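Local coordinates for protein phospholethanolamine N-methyltransferase 2 (PDB 4KRI) that probably methylates phosphomonomethylethanolamine with S-adenosylmethionine as the methyl donor, a step on the way to phosphocholine in a parasitic nematode, at residues A[209-212]-A[213-217]; A[377-380]-A[381-385]. All blocks are in the same frame, centred on the assembly; numbering follows the deposited sequence.

Overall arrangement
Contacts 1 and 2 are both i to i+4 packing along single helices of the methyltransferase half of the chain, with centres about 19 Å apart. Contact 1, on helix 206-215, lies against strands 290-296 and 320-329 and is partly buried: Gln209, Asn210, Ile213 and Leu214 face the protein, whereas Ala212 and Lys215 are exposed. Contact 2, on helix 373-389, is farther out, about 28 Å from the chain centre, and more of its touching residues are exposed; Ile379, Leu380 and Glu383 form its buried side. Amide ends and aliphatic branches meet in the first, a carboxylate and a methyl in the second. The two helices touch where Gln209 OE1 comes 3.5 Å from Ile379 CD1.

Contact 1. Residues A[209-212]-A[213-217]; sequences QNLA and ILKRF
The last turns of helix 206-215, which packs on strands 290-296 and 320-329 of the Rossmann-like methyltransferase domain, hold three side-chain pairs spaced four residues apart: Gln209 with Ile213, Asn210 with Leu214 and Leu211 with Lys215. The backbone sets this spacing through regular helical bonds, of which Leu214 N to Asn210 O is 2.9 Å long with an N-H...O angle of 162°. In the first pair the amide nitrogen NE2 of Gln209 approaches CG1 of Ile213 at 3.8 Å. A bend at chi2 (65°) swings the Gln209 amide forward along the helix, towards Ile213, while OE1 accepts a hydrogen bond from Arg375. The Ile213 branch stays close to its own turn, CG1 standing 3.3 Å from Gln209 O, and the side chain packs on Phe294, Leu323 and Thr325.

Asn210 is held at both ends of its amide: OD1 receives Arg296 NH1, and ND2 donates to Gln239 OE1. These two bonds fix which way round the amide lies, and ND2 also rests 3.7 Å from Leu214 CD1. In a Rossmann-type fold the cofactor sits by the glycine-rich strand-turn-helix, and the Asn210 side chain is about 5 Å from the bound S-adenosylhomocysteine. Leu211 and Lys215 make the third pair, with Leu211 CG 4.0 Å from Lys215 CE; the extended lysine chain runs back over Leu211 O, and only its end, CE and NZ, reaches the leucine branches. At the C-terminal end Arg216 CG lies 3.5 Å from Ala212 O, and its guanidinium reaches Glu368 and Glu370 through NH2, forming salt bridges that tie the end of the helix to strand 367-371.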
ATOM      1  N   GLN A 209      -3.631  18.919  11.880  1.00 25.46           N
ATOM      2  CA  GLN A 209      -4.872  18.763  11.131  1.00 27.11           C
ATOM      3  C   GLN A 209      -5.328  17.319  11.173  1.00 24.56           C
ATOM      4  O   GLN A 209      -6.517  17.044  11.322  1.00 25.68           O
ATOM      5  CB  GLN A 209      -4.726  19.219   9.681  1.00 27.52           C
ATOM      6  CG  GLN A 209      -6.025  19.131   8.885  1.00 26.02           C
ATOM      7  CD  GLN A 209      -7.107  20.082   9.399  1.00 26.97           C
ATOM      8  OE1 GLN A 209      -6.844  21.253   9.662  1.00 29.71           O
ATOM      9  NE2 GLN A 209      -8.336  19.578   9.530  1.00 31.70           N
ATOM     10  N   ASN A 210      -4.391  16.394  11.035  1.00 23.67           N
ATOM     11  CA  ASN A 210      -4.776  14.993  11.099  1.00 21.58           C
ATOM     12  C   ASN A 210      -5.382  14.630  12.451  1.00 21.81           C
ATOM     13  O   ASN A 210      -6.299  13.809  12.529  1.00 24.92           O
ATOM     14  CB  ASN A 210      -3.614  14.069  10.756  1.00 21.59           C
ATOM     15  CG  ASN A 210      -4.089  12.696  10.363  1.00 22.04           C
ATOM     16  OD1 ASN A 210      -4.709  12.530   9.308  1.00 29.10           O
ATOM     17  ND2 ASN A 210      -3.844  11.711  11.219  1.00 22.63           N
ATOM     18  N   LEU A 211      -4.900  15.256  13.518  1.00 25.30           N
ATOM     19  CA  LEU A 211      -5.458  14.966  14.836  1.00 27.40           C
ATOM     20  C   LEU A 211      -6.902  15.454  14.920  1.00 29.98           C
ATOM     21  O   LEU A 211      -7.764  14.786  15.491  1.00 27.41           O
ATOM     22  CB  LEU A 211      -4.623  15.614  15.943  1.00 29.62           C
ATOM     23  CG  LEU A 211      -5.083  15.328  17.370  1.00 36.51           C
ATOM     24  CD1 LEU A 211      -4.923  13.842  17.683  1.00 31.94           C
ATOM     25  CD2 LEU A 211      -4.302  16.169  18.364  1.00 37.46           C
ATOM     26  N   ALA A 212      -7.161  16.623  14.348  1.00 27.30           N
ATOM     27  CA  ALA A 212      -8.510  17.179  14.342  1.00 26.11           C
ATOM     28  C   ALA A 212      -9.457  16.262  13.564  1.00 30.75           C
ATOM     29  O   ALA A 212     -10.594  16.049  13.973  1.00 27.76           O
ATOM     30  CB  ALA A 212      -8.500  18.586  13.753  1.00 27.93           C
ATOM     31  N   ILE A 213      -8.974  15.703  12.454  1.00 25.92           N
ATOM     32  CA  ILE A 213      -9.780  14.776  11.659  1.00 25.46           C
ATOM     33  C   ILE A 213     -10.049  13.471  12.414  1.00 24.05           C
ATOM     34  O   ILE A 213     -11.179  12.976  12.425  1.00 27.22           O
ATOM     35  CB  ILE A 213      -9.109  14.492  10.303  1.00 26.81           C
ATOM     36  CG1 ILE A 213      -8.993  15.805   9.531  1.00 29.29           C
ATOM     37  CG2 ILE A 213      -9.889  13.467   9.494  1.00 27.69           C
ATOM     38  CD1 ILE A 213      -8.492  15.645   8.152  1.00 45.34           C
ATOM     39  N   LEU A 214      -9.025  12.918  13.061  1.00 25.17           N
ATOM     40  CA  LEU A 214      -9.201  11.675  13.817  1.00 25.13           C
ATOM     41  C   LEU A 214     -10.256  11.804  14.907  1.00 22.97           C
ATOM     42  O   LEU A 214     -10.987  10.853  15.197  1.00 25.52           O
ATOM     43  CB  LEU A 214      -7.885  11.238  14.458  1.00 21.16           C
ATOM     44  CG  LEU A 214      -6.896  10.617  13.480  1.00 23.96           C
ATOM     45  CD1 LEU A 214      -5.578  10.291  14.199  1.00 27.59           C
ATOM     46  CD2 LEU A 214      -7.493   9.362  12.848  1.00 29.22           C
ATOM     47  N   LYS A 215     -10.339  12.977  15.513  1.00 25.28           N
ATOM     48  CA  LYS A 215     -11.317  13.201  16.566  1.00 27.93           C
ATOM     49  C   LYS A 215     -12.759  13.140  16.062  1.00 31.23           C
ATOM     50  O   LYS A 215     -13.680  12.911  16.838  1.00 32.42           O
ATOM     51  CB  LYS A 215     -11.048  14.539  17.266  1.00 33.28           C
ATOM     52  CG  LYS A 215      -9.874  14.452  18.248  1.00 31.33           C
ATOM     53  CD  LYS A 215      -9.530  15.816  18.846  1.00 39.56           C
ATOM     54  CE  LYS A 215      -8.290  15.724  19.737  1.00 46.85           C
ATOM     55  NZ  LYS A 215      -7.879  17.059  20.270  1.00 52.65           N
ATOM     56  N   ARG A 216     -12.950  13.334  14.765  1.00 28.76           N
ATOM     57  CA  ARG A 216     -14.298  13.297  14.206  1.00 30.24           C
ATOM     58  C   ARG A 216     -14.852  11.879  14.055  1.00 31.96           C
ATOM     59  O   ARG A 216     -16.008  11.694  13.657  1.00 32.56           O
ATOM     60  CB  ARG A 216     -14.345  14.083  12.901  1.00 31.86           C
ATOM     61  CG  ARG A 216     -13.929  15.528  13.132  1.00 38.59           C
ATOM     62  CD  ARG A 216     -14.147  16.383  11.937  1.00 46.17           C
ATOM     63  NE  ARG A 216     -15.542  16.379  11.515  1.00 45.94           N
ATOM     64  CZ  ARG A 216     -16.020  17.187  10.575  1.00 43.34           C
ATOM     65  NH1 ARG A 216     -15.211  18.054   9.991  1.00 45.18           N
ATOM     66  NH2 ARG A 216     -17.295  17.129  10.228  1.00 39.81           N
ATOM     67  N   PHE A 217     -14.041  10.884  14.400  1.00 27.88           N
ATOM     68  CA  PHE A 217     -14.535   9.508  14.506  1.00 26.71           C
ATOM     69  C   PHE A 217     -15.451   9.401  15.714  1.00 34.43           C
ATOM     70  O   PHE A 217     -16.301   8.508  15.782  1.00 38.43           O
ATOM     71  CB  PHE A 217     -13.388   8.517  14.706  1.00 25.69           C
ATOM     72  CG  PHE A 217     -12.871   7.886  13.436  1.00 24.69           C
ATOM     73  CD1 PHE A 217     -13.626   6.948  12.748  1.00 24.12           C
ATOM     74  CD2 PHE A 217     -11.610   8.200  12.957  1.00 23.32           C
ATOM     75  CE1 PHE A 217     -13.141   6.347  11.585  1.00 27.84           C
ATOM     76  CE2 PHE A 217     -11.113   7.601  11.805  1.00 21.07           C
ATOM     77  CZ  PHE A 217     -11.876   6.662  11.121  1.00 23.95           C
TER

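Contact 2. Residues A[377-380]-A[381-385]; sequences KEIL and LEERE
Ile379 O accepts the backbone N-H of Glu383 at 2.8 Å, with an N-H...O angle of 167° and the donor nearly along the C=O axis. Glu383 CB lines the same oxygen, 3.2 Å away. Because Glu383 CG stands beside its own backbone N (chi1 -77°) and the chain is extended beyond it, the carboxylate is carried alongside Ile379, the two side chains pointing the same way. Its OE1 comes to 3.3 Å from Ile379 CG2, and CD to 3.4 Å from that methyl.

On helix 373-389 the buried side carries Glu383, against Ile196 and Phe197 of helix 187-197, and Leu380, against Trp410, Leu414 and Ile417 of helix 400-418. The Leu380 side chain is about 6 Å from the bound 2-(methylamino)ethyl dihydrogen phosphate. At the outer side Leu381 CG sits 3.4 Å from Lys377 O, while Glu378 OE2 forms a salt bridge with Arg375 NH1.

The buried carboxylate accepts Trp410 NE1 at OE2 and Gly205 N at OE1, the latter bond joining this helix to the start of helix 206-215. Both N-H donors, one at a helix start, would probably favour the ionised carboxylate, offsetting its burial.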
ATOM      1  N   LYS A 377      -8.487  26.078   2.196  1.00 33.65           N
ATOM      2  CA  LYS A 377      -7.944  27.374   1.772  1.00 35.16           C
ATOM      3  C   LYS A 377      -7.000  27.955   2.835  1.00 34.37           C
ATOM      4  O   LYS A 377      -5.899  28.397   2.508  1.00 31.95           O
ATOM      5  CB  LYS A 377      -9.055  28.373   1.425  1.00 34.93           C
ATOM      6  CG  LYS A 377      -8.535  29.732   0.935  1.00 32.67           C
ATOM      7  CD  LYS A 377      -9.679  30.660   0.528  1.00 34.56           C
ATOM      8  CE  LYS A 377      -9.211  32.124   0.528  1.00 39.08           C
ATOM      9  NZ  LYS A 377     -10.163  33.055  -0.126  1.00 41.03           N
ATOM     10  N   GLU A 378      -7.419  27.922   4.101  1.00 34.06           N
ATOM     11  CA  GLU A 378      -6.579  28.408   5.200  1.00 37.19           C
ATOM     12  C   GLU A 378      -5.254  27.648   5.257  1.00 35.84           C
ATOM     13  O   GLU A 378      -4.193  28.245   5.446  1.00 35.31           O
ATOM     14  CB  GLU A 378      -7.288  28.253   6.553  1.00 36.90           C
ATOM     15  CG  GLU A 378      -8.657  28.904   6.679  1.00 47.28           C
ATOM     16  CD  GLU A 378      -9.305  28.630   8.039  1.00 56.14           C
ATOM     17  OE1 GLU A 378     -10.353  29.244   8.342  1.00 61.32           O
ATOM     18  OE2 GLU A 378      -8.760  27.799   8.805  1.00 45.79           O
ATOM     19  N   ILE A 379      -5.333  26.330   5.101  1.00 31.06           N
ATOM     20  CA  ILE A 379      -4.152  25.478   5.143  1.00 34.71           C
ATOM     21  C   ILE A 379      -3.181  25.818   4.007  1.00 35.84           C
ATOM     22  O   ILE A 379      -1.970  25.926   4.229  1.00 31.12           O
ATOM     23  CB  ILE A 379      -4.536  23.976   5.100  1.00 27.97           C
ATOM     24  CG1 ILE A 379      -5.207  23.563   6.417  1.00 27.15           C
ATOM     25  CG2 ILE A 379      -3.304  23.127   4.863  1.00 26.82           C
ATOM     26  CD1 ILE A 379      -5.948  22.231   6.369  1.00 27.57           C
ATOM     27  N   LEU A 380      -3.710  26.008   2.800  1.00 28.59           N
ATOM     28  CA  LEU A 380      -2.859  26.328   1.654  1.00 36.08           C
ATOM     29  C   LEU A 380      -2.123  27.640   1.882  1.00 39.45           C
ATOM     30  O   LEU A 380      -0.934  27.760   1.567  1.00 36.73           O
ATOM     31  CB  LEU A 380      -3.681  26.403   0.365  1.00 33.23           C
ATOM     32  CG  LEU A 380      -4.246  25.093  -0.197  1.00 35.57           C
ATOM     33  CD1 LEU A 380      -5.272  25.394  -1.276  1.00 40.61           C
ATOM     34  CD2 LEU A 380      -3.138  24.231  -0.762  1.00 36.57           C
ATOM     35  N   LEU A 381      -2.823  28.616   2.451  1.00 38.91           N
ATOM     36  CA  LEU A 381      -2.221  29.924   2.732  1.00 42.79           C
ATOM     37  C   LEU A 381      -1.104  29.851   3.775  1.00 46.58           C
ATOM     38  O   LEU A 381      -0.057  30.487   3.621  1.00 44.26           O
ATOM     39  CB  LEU A 381      -3.284  30.920   3.202  1.00 37.32           C
ATOM     40  CG  LEU A 381      -4.294  31.348   2.139  1.00 39.16           C
ATOM     41  CD1 LEU A 381      -5.414  32.183   2.744  1.00 44.27           C
ATOM     42  CD2 LEU A 381      -3.585  32.123   1.047  1.00 37.91           C
ATOM     43  N   GLU A 382      -1.352  29.096   4.842  1.00 40.13           N
ATOM     44  CA  GLU A 382      -0.382  28.918   5.919  1.00 43.57           C
ATOM     45  C   GLU A 382       0.825  28.160   5.398  1.00 39.98           C
ATOM     46  O   GLU A 382       1.972  28.559   5.613  1.00 40.88           O
ATOM     47  CB  GLU A 382      -1.025  28.146   7.073  1.00 44.71           C
ATOM     48  CG  GLU A 382      -0.096  27.847   8.244  1.00 56.54           C
ATOM     49  CD  GLU A 382      -0.846  27.358   9.476  1.00 63.60           C
ATOM     50  OE1 GLU A 382      -2.075  27.137   9.381  1.00 61.47           O
ATOM     51  OE2 GLU A 382      -0.207  27.201  10.541  1.00 66.18           O
ATOM     52  N   GLU A 383       0.557  27.052   4.716  1.00 37.66           N
ATOM     53  CA  GLU A 383       1.616  26.239   4.141  1.00 42.92           C
ATOM     54  C   GLU A 383       2.497  27.075   3.214  1.00 42.61           C
ATOM     55  O   GLU A 383       3.725  27.010   3.294  1.00 43.15           O
ATOM     56  CB  GLU A 383       1.022  25.011   3.432  1.00 35.65           C
ATOM     57  CG  GLU A 383       0.592  23.912   4.416  1.00 32.84           C
ATOM     58  CD  GLU A 383      -0.141  22.746   3.760  1.00 34.64           C
ATOM     59  OE1 GLU A 383      -0.350  21.723   4.444  1.00 36.90           O
ATOM     60  OE2 GLU A 383      -0.532  22.856   2.577  1.00 35.17           O
ATOM     61  N   ARG A 384       1.881  27.891   2.365  1.00 35.69           N
ATOM     62  CA  ARG A 384       2.660  28.675   1.408  1.00 43.22           C
ATOM     63  C   ARG A 384       3.524  29.754   2.053  1.00 46.05           C
ATOM     64  O   ARG A 384       4.637  30.016   1.587  1.00 53.07           O
ATOM     65  CB  ARG A 384       1.789  29.293   0.312  1.00 50.21           C
ATOM     66  CG  ARG A 384       2.626  29.833  -0.845  1.00 56.32           C
ATOM     67  CD  ARG A 384       1.791  30.601  -1.823  1.00 58.49           C
ATOM     68  NE  ARG A 384       1.129  31.721  -1.168  1.00 60.78           N
ATOM     69  CZ  ARG A 384       0.279  32.537  -1.776  1.00 69.51           C
ATOM     70  NH1 ARG A 384      -0.005  32.358  -3.060  1.00 71.42           N
ATOM     71  NH2 ARG A 384      -0.282  33.534  -1.105  1.00 67.99           N
ATOM     72  N   GLU A 385       3.035  30.384   3.116  1.00 42.08           N
ATOM     73  CA  GLU A 385       3.863  31.386   3.778  1.00 50.54           C
ATOM     74  C   GLU A 385       5.083  30.687   4.369  1.00 51.24           C
ATOM     75  O   GLU A 385       6.153  31.277   4.478  1.00 46.61           O
ATOM     76  CB  GLU A 385       3.088  32.148   4.853  1.00 56.52           C
ATOM     77  CG  GLU A 385       3.736  33.476   5.248  1.00 64.94           C
ATOM     78  CD  GLU A 385       3.835  34.463   4.085  1.00 67.13           C
ATOM     79  OE1 GLU A 385       3.005  34.382   3.149  1.00 66.45           O
ATOM     80  OE2 GLU A 385       4.744  35.322   4.108  1.00 65.38           O
TER